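Local coordinates for protein chitinase (Paenibacillus sp. FPU-7, PDB 5GZT) that probably hydrolyses chitin and chitodextrins at random internal beta-1,4 linkages of N-acetylglucosamine, using two family 18 glycosidase domains, at residues 298-303 / 637-642; 478-483 / 619-624; 598-601 / 607-610; 626-629 / 633-636. One frame throughout, in Å; residues are numbered along the deposited sequence.

Contact 1 (298-303 / 637-642)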
# COMPACT_ATOMS: atom_id res chain seq x y z
N ALA B 298 -5.49 3.13 -9.30
CA ALA B 298 -5.14 2.03 -8.43
C ALA B 298 -3.98 1.20 -8.89
O ALA B 298 -3.53 0.35 -8.13
CB ALA B 298 -6.35 1.15 -8.15
N THR B 299 -3.39 1.48 -10.06
CA THR B 299 -2.09 0.86 -10.40
C THR B 299 -0.97 1.28 -9.47
O THR B 299 0.05 0.65 -9.45
CB THR B 299 -1.64 1.07 -11.86
OG1 THR B 299 -1.30 2.45 -12.13
CG2 THR B 299 -2.77 0.64 -12.86
N LYS B 300 -1.14 2.34 -8.71
CA LYS B 300 -0.06 2.86 -7.85
C LYS B 300 -0.09 2.42 -6.39
O LYS B 300 0.74 2.87 -5.55
CB LYS B 300 -0.10 4.36 -7.93
CG LYS B 300 -0.11 4.89 -9.34
CD LYS B 300 1.15 4.48 -10.07
CE LYS B 300 1.05 4.90 -11.52
NZ LYS B 300 2.42 5.15 -11.94
N PHE B 301 -1.00 1.52 -6.07
CA PHE B 301 -1.02 1.01 -4.73
C PHE B 301 -1.48 -0.42 -4.74
O PHE B 301 -1.98 -0.88 -5.75
CB PHE B 301 -1.87 1.88 -3.79
CG PHE B 301 -3.26 2.21 -4.27
CD1 PHE B 301 -4.30 1.28 -4.21
CD2 PHE B 301 -3.59 3.51 -4.63
CE1 PHE B 301 -5.59 1.63 -4.62
CE2 PHE B 301 -4.84 3.89 -5.06
CZ PHE B 301 -5.87 2.95 -5.06
N THR B 302 -1.32 -1.10 -3.63
CA THR B 302 -1.65 -2.53 -3.58
C THR B 302 -2.86 -2.80 -2.75
O THR B 302 -3.53 -3.85 -2.95
CB THR B 302 -0.50 -3.38 -3.02
OG1 THR B 302 -0.24 -3.00 -1.66
CG2 THR B 302 0.72 -3.16 -3.84
N HIS B 303 -3.14 -1.90 -1.82
CA HIS B 303 -4.28 -2.04 -0.91
C HIS B 303 -5.02 -0.72 -0.82
O HIS B 303 -4.40 0.33 -0.76
CB HIS B 303 -3.84 -2.35 0.49
CG HIS B 303 -3.26 -3.71 0.69
ND1 HIS B 303 -2.16 -4.18 0.00
CD2 HIS B 303 -3.58 -4.69 1.58
CE1 HIS B 303 -1.84 -5.38 0.44
NE2 HIS B 303 -2.72 -5.73 1.36
N THR B 637 5.02 8.98 -6.62
CA THR B 637 6.38 8.97 -6.10
C THR B 637 6.62 7.74 -5.24
O THR B 637 7.71 7.03 -5.31
CB THR B 637 6.66 10.25 -5.22
OG1 THR B 637 6.50 11.46 -5.99
CG2 THR B 637 8.02 10.19 -4.68
N ILE B 638 5.63 7.49 -4.41
CA ILE B 638 5.67 6.33 -3.52
C ILE B 638 5.80 5.00 -4.28
O ILE B 638 6.75 4.20 -4.02
CB ILE B 638 4.52 6.36 -2.53
CG1 ILE B 638 4.74 7.51 -1.55
CG2 ILE B 638 4.45 5.09 -1.65
CD1 ILE B 638 3.56 7.87 -0.67
N TYR B 639 4.92 4.77 -5.26
CA TYR B 639 5.03 3.66 -6.15
C TYR B 639 6.38 3.60 -6.87
O TYR B 639 7.01 2.50 -6.88
CB TYR B 639 3.87 3.63 -7.19
CG TYR B 639 3.91 2.38 -8.02
CD1 TYR B 639 3.37 1.20 -7.57
CD2 TYR B 639 4.50 2.38 -9.27
CE1 TYR B 639 3.45 0.04 -8.34
CE2 TYR B 639 4.58 1.26 -10.05
CZ TYR B 639 4.08 0.09 -9.57
OH TYR B 639 4.21 -1.03 -10.37
N SER B 640 6.85 4.70 -7.45
CA SER B 640 8.13 4.66 -8.19
C SER B 640 9.28 4.21 -7.32
O SER B 640 10.20 3.55 -7.80
CB SER B 640 8.54 6.01 -8.79
OG SER B 640 7.63 6.33 -9.76
N ARG B 641 9.27 4.67 -6.09
CA ARG B 641 10.37 4.40 -5.17
C ARG B 641 10.38 2.99 -4.70
O ARG B 641 11.44 2.36 -4.68
CB ARG B 641 10.29 5.32 -3.99
CG ARG B 641 10.77 6.68 -4.38
CD ARG B 641 12.29 6.67 -4.16
NE ARG B 641 12.90 7.79 -4.83
CZ ARG B 641 14.19 8.02 -4.86
NH1 ARG B 641 15.03 7.24 -4.18
NH2 ARG B 641 14.64 9.05 -5.55
N LEU B 642 9.21 2.45 -4.36
CA LEU B 642 9.18 1.10 -3.87
C LEU B 642 9.25 0.09 -4.93
O LEU B 642 9.57 -1.02 -4.63
CB LEU B 642 7.94 0.80 -3.04
CG LEU B 642 7.88 1.37 -1.64
CD1 LEU B 642 6.61 0.82 -1.02
CD2 LEU B 642 9.06 1.04 -0.76
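T299 meets Y639 through its backbone: the carbonyl O lies over one face of the tyrosine ring, 3.6 Å from Y639 CE1. Its hydroxyl is engaged elsewhere, bonded to D297. K300, the next residue along, carries most of the contact, and its CA comes within 5.4 Å of the CA of Y639. Its own carbonyl O sits 3.6 Å from Y639 CB, and its side chain crosses that of Y639 at about a right angle. K300 CG stands beside its own backbone N (chi1 -52°), and the chain bends at chi2, so the aliphatic part runs past the base of the ring, with K300 CD 4.0 Å from Y639 CG. The backbone of the lysine closes on the ring as well, K300 CA lying 3.8 Å from Y639 CD1. Two backbone carbonyls and the K300 methylenes do the touching, then, with K300 CA beside them; no hydrogen bond or salt bridge joins the two segments. On the helix, Y639 swings CG anti to its backbone N (chi1 -173°), which carries the ring out over the short 3-10 turn of 298-300, and the ring also stacks on Y643 one turn further on. Past K300, F301 turns away from the helix onto I279 and S281 of strand 264-284. Thus the loop that feeds strand 303-312 rests on helix 633-642, the last helix of the domain, which closes the ring of helices round a family 18 TIM barrel.

Contact 2 (478-483 / 619-624)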
# COMPACT_ATOMS: atom_id res chain seq x y z
N TYR B 478 -0.16 -7.24 9.40
CA TYR B 478 0.73 -6.08 9.64
C TYR B 478 0.09 -5.08 10.53
O TYR B 478 -1.15 -5.08 10.76
CB TYR B 478 1.16 -5.47 8.30
CG TYR B 478 0.01 -5.24 7.36
CD1 TYR B 478 -0.45 -6.25 6.57
CD2 TYR B 478 -0.60 -3.96 7.24
CE1 TYR B 478 -1.51 -6.07 5.70
CE2 TYR B 478 -1.65 -3.76 6.33
CZ TYR B 478 -2.13 -4.81 5.59
OH TYR B 478 -3.16 -4.63 4.69
N ILE B 479 0.95 -4.24 11.11
CA ILE B 479 0.55 -3.05 11.82
C ILE B 479 0.84 -1.82 10.91
O ILE B 479 1.97 -1.60 10.46
CB ILE B 479 1.27 -2.94 13.15
CG1 ILE B 479 0.92 -4.16 14.05
CG2 ILE B 479 0.85 -1.66 13.86
CD1 ILE B 479 1.73 -4.22 15.30
N ASN B 480 -0.22 -1.06 10.65
CA ASN B 480 -0.12 0.28 10.02
C ASN B 480 0.23 1.39 11.01
O ASN B 480 -0.62 1.81 11.80
CB ASN B 480 -1.44 0.62 9.37
CG ASN B 480 -1.84 -0.38 8.36
OD1 ASN B 480 -2.82 -1.09 8.55
ND2 ASN B 480 -1.12 -0.44 7.26
N LEU B 481 1.49 1.84 11.00
CA LEU B 481 1.92 2.82 11.99
C LEU B 481 1.55 4.24 11.61
O LEU B 481 1.93 4.73 10.55
CB LEU B 481 3.41 2.75 12.21
CG LEU B 481 4.07 1.49 12.72
CD1 LEU B 481 5.61 1.62 12.57
CD2 LEU B 481 3.66 1.31 14.18
N MET B 482 0.85 4.90 12.50
CA MET B 482 0.37 6.25 12.33
C MET B 482 1.47 7.24 12.65
O MET B 482 1.39 8.00 13.60
CB MET B 482 -0.91 6.47 13.14
CG MET B 482 -2.07 5.74 12.47
SD MET B 482 -3.73 6.13 13.14
CE MET B 482 -3.50 5.51 14.76
N THR B 483 2.50 7.19 11.81
CA THR B 483 3.65 8.03 11.95
C THR B 483 3.39 9.44 11.31
O THR B 483 4.18 9.89 10.47
CB THR B 483 4.90 7.35 11.36
OG1 THR B 483 4.61 6.84 10.06
CG2 THR B 483 5.42 6.22 12.36
N GLY B 619 6.05 -1.93 4.03
CA GLY B 619 5.65 -0.99 3.01
C GLY B 619 5.27 0.38 3.56
O GLY B 619 5.63 0.74 4.72
N PHE B 620 4.50 1.11 2.73
CA PHE B 620 4.16 2.50 2.90
C PHE B 620 2.65 2.65 3.00
O PHE B 620 1.91 2.27 2.09
CB PHE B 620 4.71 3.28 1.69
CG PHE B 620 4.98 4.78 1.96
CD1 PHE B 620 4.02 5.62 2.57
CD2 PHE B 620 6.12 5.40 1.47
CE1 PHE B 620 4.27 6.97 2.79
CE2 PHE B 620 6.34 6.74 1.69
CZ PHE B 620 5.40 7.53 2.33
N MET B 621 2.17 3.20 4.11
CA MET B 621 0.72 3.51 4.28
C MET B 621 0.55 5.05 4.24
O MET B 621 1.43 5.75 4.74
CB MET B 621 0.21 3.02 5.64
CG MET B 621 -1.20 3.47 5.97
SD MET B 621 -1.35 5.04 6.79
CE MET B 621 -0.91 4.65 8.50
N TYR B 622 -0.56 5.55 3.71
CA TYR B 622 -0.82 6.99 3.77
C TYR B 622 -2.28 7.39 3.90
O TYR B 622 -3.15 6.70 3.38
CB TYR B 622 -0.19 7.66 2.55
CG TYR B 622 -0.55 7.12 1.17
CD1 TYR B 622 -1.80 7.35 0.57
CD2 TYR B 622 0.35 6.42 0.44
CE1 TYR B 622 -2.10 6.85 -0.75
CE2 TYR B 622 0.11 6.00 -0.85
CZ TYR B 622 -1.14 6.20 -1.45
OH TYR B 622 -1.28 5.71 -2.77
N TRP B 623 -2.49 8.48 4.66
CA TRP B 623 -3.76 9.11 4.88
C TRP B 623 -3.70 10.48 4.22
O TRP B 623 -2.83 11.27 4.61
CB TRP B 623 -3.94 9.38 6.37
CG TRP B 623 -5.22 10.09 6.63
CD1 TRP B 623 -5.44 11.44 6.70
CD2 TRP B 623 -6.48 9.47 6.82
NE1 TRP B 623 -6.75 11.69 6.92
CE2 TRP B 623 -7.43 10.51 6.98
CE3 TRP B 623 -6.91 8.17 6.88
CZ2 TRP B 623 -8.78 10.27 7.16
CZ3 TRP B 623 -8.30 7.92 7.06
CH2 TRP B 623 -9.19 8.95 7.24
N GLU B 624 -4.55 10.80 3.24
CA GLU B 624 -5.40 9.87 2.52
C GLU B 624 -5.39 10.29 1.04
O GLU B 624 -5.05 11.44 0.70
CB GLU B 624 -6.83 9.76 3.12
CG GLU B 624 -7.57 11.05 3.53
CD GLU B 624 -8.32 11.70 2.39
OE1 GLU B 624 -9.08 12.60 2.69
OE2 GLU B 624 -8.12 11.38 1.20
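M621 reaches N480 and L481 through a hooked side chain: CG is anti to the backbone N (chi1 172°), and bends at chi2 and chi3 (-88° and -78°) fold the thioether round until CE faces the other strand. N480 answers with CG beside its own backbone N, and the two side chains cross at about a right angle. This is the interior of the family 18 TIM barrel. Strands 478-481 and 619-623 are not neighbours in the barrel wall; strand 527-532 lies between them and pairs with both, so the contact passes across the inside without a hydrogen bond, the CA atoms of N480 and M621 being 6.6 Å apart. Residues alternate as a barrel strand requires. L481 turns outward onto V514 and Y517 of helix 510-519, and Y622 outward onto A635 and I638 of helix 633-642, while within the barrel M621 points across at the other strand and N480 lies alongside it. The amide end of N480 rests against the CB and CG methylenes of M621, while N480 CB is 4.2 Å from M621 CE. Further along, M482 is the centre of an inverse gamma turn, and its CG touches M621 CE at 4.3 Å, the one purely apolar pair. The same methyl group also packs on the backbone at this turn. M621 CE comes within 3.5 Å of L481 O, the carbonyl oxygen that accepts a weak 2.8 Å hydrogen bond from T483 N.

Contact 3 (598-601 / 607-610)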
# COMPACT_ATOMS: atom_id res chain seq x y z
N SER B 598 4.08 22.24 8.37
CA SER B 598 4.85 21.05 8.27
C SER B 598 4.12 20.13 7.38
O SER B 598 2.99 19.89 7.63
CB SER B 598 5.03 20.36 9.64
OG SER B 598 5.44 19.03 9.47
N TYR B 599 4.80 19.47 6.44
CA TYR B 599 4.12 18.67 5.45
C TYR B 599 5.03 17.57 4.88
O TYR B 599 6.16 17.37 5.37
CB TYR B 599 3.48 19.60 4.35
CG TYR B 599 4.44 20.20 3.32
CD1 TYR B 599 5.23 21.30 3.65
CD2 TYR B 599 4.48 19.76 1.99
CE1 TYR B 599 6.12 21.87 2.78
CE2 TYR B 599 5.32 20.40 1.08
CZ TYR B 599 6.13 21.45 1.51
OH TYR B 599 6.99 22.07 0.66
N GLU B 600 4.47 16.83 3.95
CA GLU B 600 5.05 15.67 3.33
C GLU B 600 4.99 16.03 1.80
O GLU B 600 3.95 16.47 1.32
CB GLU B 600 4.09 14.54 3.49
CG GLU B 600 4.57 13.22 2.97
CD GLU B 600 5.34 12.40 4.05
OE1 GLU B 600 6.53 12.66 4.25
OE2 GLU B 600 4.76 11.49 4.68
N ASP B 601 6.08 15.81 1.07
CA ASP B 601 6.16 16.17 -0.37
C ASP B 601 6.89 15.04 -1.08
O ASP B 601 7.02 13.91 -0.53
CB ASP B 601 6.81 17.56 -0.53
CG ASP B 601 8.33 17.57 -0.37
OD1 ASP B 601 8.90 16.52 0.08
OD2 ASP B 601 8.95 18.69 -0.60
N TYR B 607 12.53 9.76 0.78
CA TYR B 607 13.30 9.36 1.95
C TYR B 607 12.61 8.31 2.82
O TYR B 607 13.28 7.38 3.30
CB TYR B 607 13.75 10.56 2.77
CG TYR B 607 14.98 11.21 2.18
CD1 TYR B 607 16.23 10.60 2.35
CD2 TYR B 607 14.88 12.29 1.31
CE1 TYR B 607 17.35 11.15 1.80
CE2 TYR B 607 16.00 12.82 0.71
CZ TYR B 607 17.23 12.30 0.98
OH TYR B 607 18.35 12.85 0.39
N LYS B 608 11.29 8.37 2.84
CA LYS B 608 10.48 7.49 3.60
C LYS B 608 10.40 6.12 2.96
O LYS B 608 10.58 5.11 3.67
CB LYS B 608 9.14 8.13 3.78
CG LYS B 608 8.30 7.78 4.93
CD LYS B 608 7.88 9.14 5.55
CE LYS B 608 6.51 9.17 5.88
NZ LYS B 608 6.29 10.37 6.74
N ALA B 609 10.20 6.07 1.66
CA ALA B 609 10.31 4.87 0.89
C ALA B 609 11.71 4.22 1.05
O ALA B 609 11.82 2.97 1.20
CB ALA B 609 10.01 5.13 -0.60
N GLU B 610 12.77 5.02 0.99
CA GLU B 610 14.08 4.50 1.19
C GLU B 610 14.29 3.97 2.64
O GLU B 610 14.94 2.95 2.85
CB GLU B 610 15.18 5.44 0.70
CG GLU B 610 15.11 5.85 -0.77
CD GLU B 610 15.20 4.67 -1.80
OE1 GLU B 610 15.78 3.62 -1.45
OE2 GLU B 610 14.69 4.78 -2.97
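E600 reaches K608 with its carboxylate, so the chain is worth following outward. From CB the side chain leaves with CG anti to the backbone N (chi1 -176°), then turns sharply at chi2 (90°), which swings the acid group toward helix 602-614. CD ends up 3.5 Å from K608 NZ. Of the two oxygens, OE2 makes the salt bridge: K608 NZ donates to E600 OE2 at 2.8 Å, on the syn lone pair, and K608 CE lies close behind at 3.1 Å from the same atom. E600 OE1 faces K608 NZ less closely, at 3.4 Å. K608 arrives across the glutamate at about a right angle, its chain bent at chi2 and chi3. Outside the pair, E600 OE2 also accepts the backbone N-H of A532, E600 OE1 is bonded to the hydroxyl of S604, and K608 NZ has a second partner in T498 OG1. Both charged groups are buried, and these partners would be expected to stabilise the ion pair there. The pair ties the loop before helix 602-614 to the body of that helix. Strand 596-598, of the antiparallel sheet inserted between barrel strands 527-532 and 619-623, ends just before E600; D601 then takes the N-cap position and accepts from S604 N, and nearly two turns into the helix K608 points back, its CB packed against F620 of strand 619-623.

Contact 4 (626-629 / 633-636)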
# COMPACT_ATOMS: atom_id res chain seq x y z
N SER B 626 -7.15 11.13 -1.45
CA SER B 626 -7.82 12.27 -2.13
C SER B 626 -7.17 13.64 -1.90
O SER B 626 -7.56 14.64 -2.53
CB SER B 626 -9.30 12.34 -1.72
OG SER B 626 -9.54 12.88 -0.40
N GLN B 627 -6.21 13.72 -0.97
CA GLN B 627 -5.53 14.99 -0.65
C GLN B 627 -4.35 15.28 -1.52
O GLN B 627 -3.75 16.35 -1.40
CB GLN B 627 -5.08 14.90 0.82
CG GLN B 627 -6.20 14.78 1.82
CD GLN B 627 -5.70 14.42 3.23
OE1 GLN B 627 -4.65 13.75 3.45
NE2 GLN B 627 -6.45 14.83 4.18
N ASP B 628 -4.01 14.37 -2.42
CA ASP B 628 -2.84 14.50 -3.28
C ASP B 628 -3.04 15.60 -4.37
O ASP B 628 -4.10 16.14 -4.55
CB ASP B 628 -2.61 13.15 -3.91
CG ASP B 628 -1.23 12.89 -4.35
OD1 ASP B 628 -0.35 13.81 -4.42
OD2 ASP B 628 -1.05 11.69 -4.64
N SER B 629 -1.97 15.91 -5.07
CA SER B 629 -1.96 16.85 -6.21
C SER B 629 -2.78 16.28 -7.36
O SER B 629 -3.23 15.08 -7.34
CB SER B 629 -0.59 17.17 -6.70
OG SER B 629 -0.01 16.14 -7.46
N GLU B 633 0.95 13.30 -7.46
CA GLU B 633 2.39 13.14 -7.44
C GLU B 633 2.92 12.34 -6.22
O GLU B 633 3.99 11.76 -6.34
CB GLU B 633 3.18 14.46 -7.59
CG GLU B 633 3.18 15.40 -6.44
CD GLU B 633 3.83 16.72 -6.75
OE1 GLU B 633 4.49 16.80 -7.78
OE2 GLU B 633 3.71 17.66 -5.94
N LEU B 634 2.26 12.43 -5.08
CA LEU B 634 2.71 11.70 -3.91
C LEU B 634 2.50 10.19 -4.05
O LEU B 634 3.45 9.39 -3.82
CB LEU B 634 2.08 12.21 -2.60
CG LEU B 634 2.40 13.73 -2.29
CD1 LEU B 634 1.90 14.11 -0.96
CD2 LEU B 634 3.87 14.08 -2.35
N ALA B 635 1.30 9.80 -4.42
CA ALA B 635 1.05 8.40 -4.77
C ALA B 635 2.01 7.90 -5.82
O ALA B 635 2.59 6.84 -5.62
CB ALA B 635 -0.38 8.20 -5.22
N ASN B 636 2.26 8.66 -6.89
CA ASN B 636 3.16 8.16 -7.93
C ASN B 636 4.59 8.03 -7.47
O ASN B 636 5.35 7.11 -7.93
CB ASN B 636 3.16 9.09 -9.16
CG ASN B 636 1.85 9.11 -9.89
OD1 ASN B 636 0.98 8.25 -9.69
ND2 ASN B 636 1.65 10.16 -10.67
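Hydrogen bonds from backbone N-H groups to the side chains of D628 and S629 dominate here. L634 N donates to D628 OD1 at 3.0 Å, on the syn lone pair. A635 N donates to D628 OD2, also at 3.0 Å and nearly straight at 175°, approaching on the syn side but 23° out of the carboxylate plane. Each oxygen thus grips a successive peptide, which fixes the rotation of the carboxylate; CG set anti to the backbone N (chi1 -156°) brings it there. S629 OG takes the N-H of E633, again at 3.0 Å, with the hydroxyl tucked between its own backbone N and carbonyl carbon. A further bond is local: S629 N donates to D628 OD1 at 2.7 Å from the anti side, so that OD1 holds two donors. Together the two side chains serve the opening N-H groups of helix 633-642, which have no preceding helical turn to supply carbonyls. The helix follows strand 619-623, the last of the TIM barrel, and an acid at its start would be expected to suit the positive end of the helix dipole. Van der Waals contacts fill in around the bonds. L634 CB packs 3.4 Å from D628 OD1, A635 CB lies beside OD2, and E633 CG touches S629 OG, also at 3.4 Å. As for charge, the carboxylates of D628 and E633 are like charges that do not touch, D628 OD1 being 5.8 Å from E633 OE2; that of E633 is taken up by a salt bridge to R712 and a hydrogen bond with the hydroxyl of Y564.

Contacts 1 and 4 share helix 633-642: contact 4 secures its first turn through side-chain-to-backbone hydrogen bonds in buried surroundings, whereas contact 1 leans a surface loop on a later turn through methylene, ring and carbonyl packing alone. Contact 2 lies inside the barrel and is mostly thioether packing. Contact 3, also buried, relies on an ion pair at the entry to helix 602-614. The elements interlock: F620 from contact 2 packs on I638 of contact 1, L634 of contact 4 touches the backbone of 600-601, and R641 of contact 1 forms a salt bridge with E610 of contact 3.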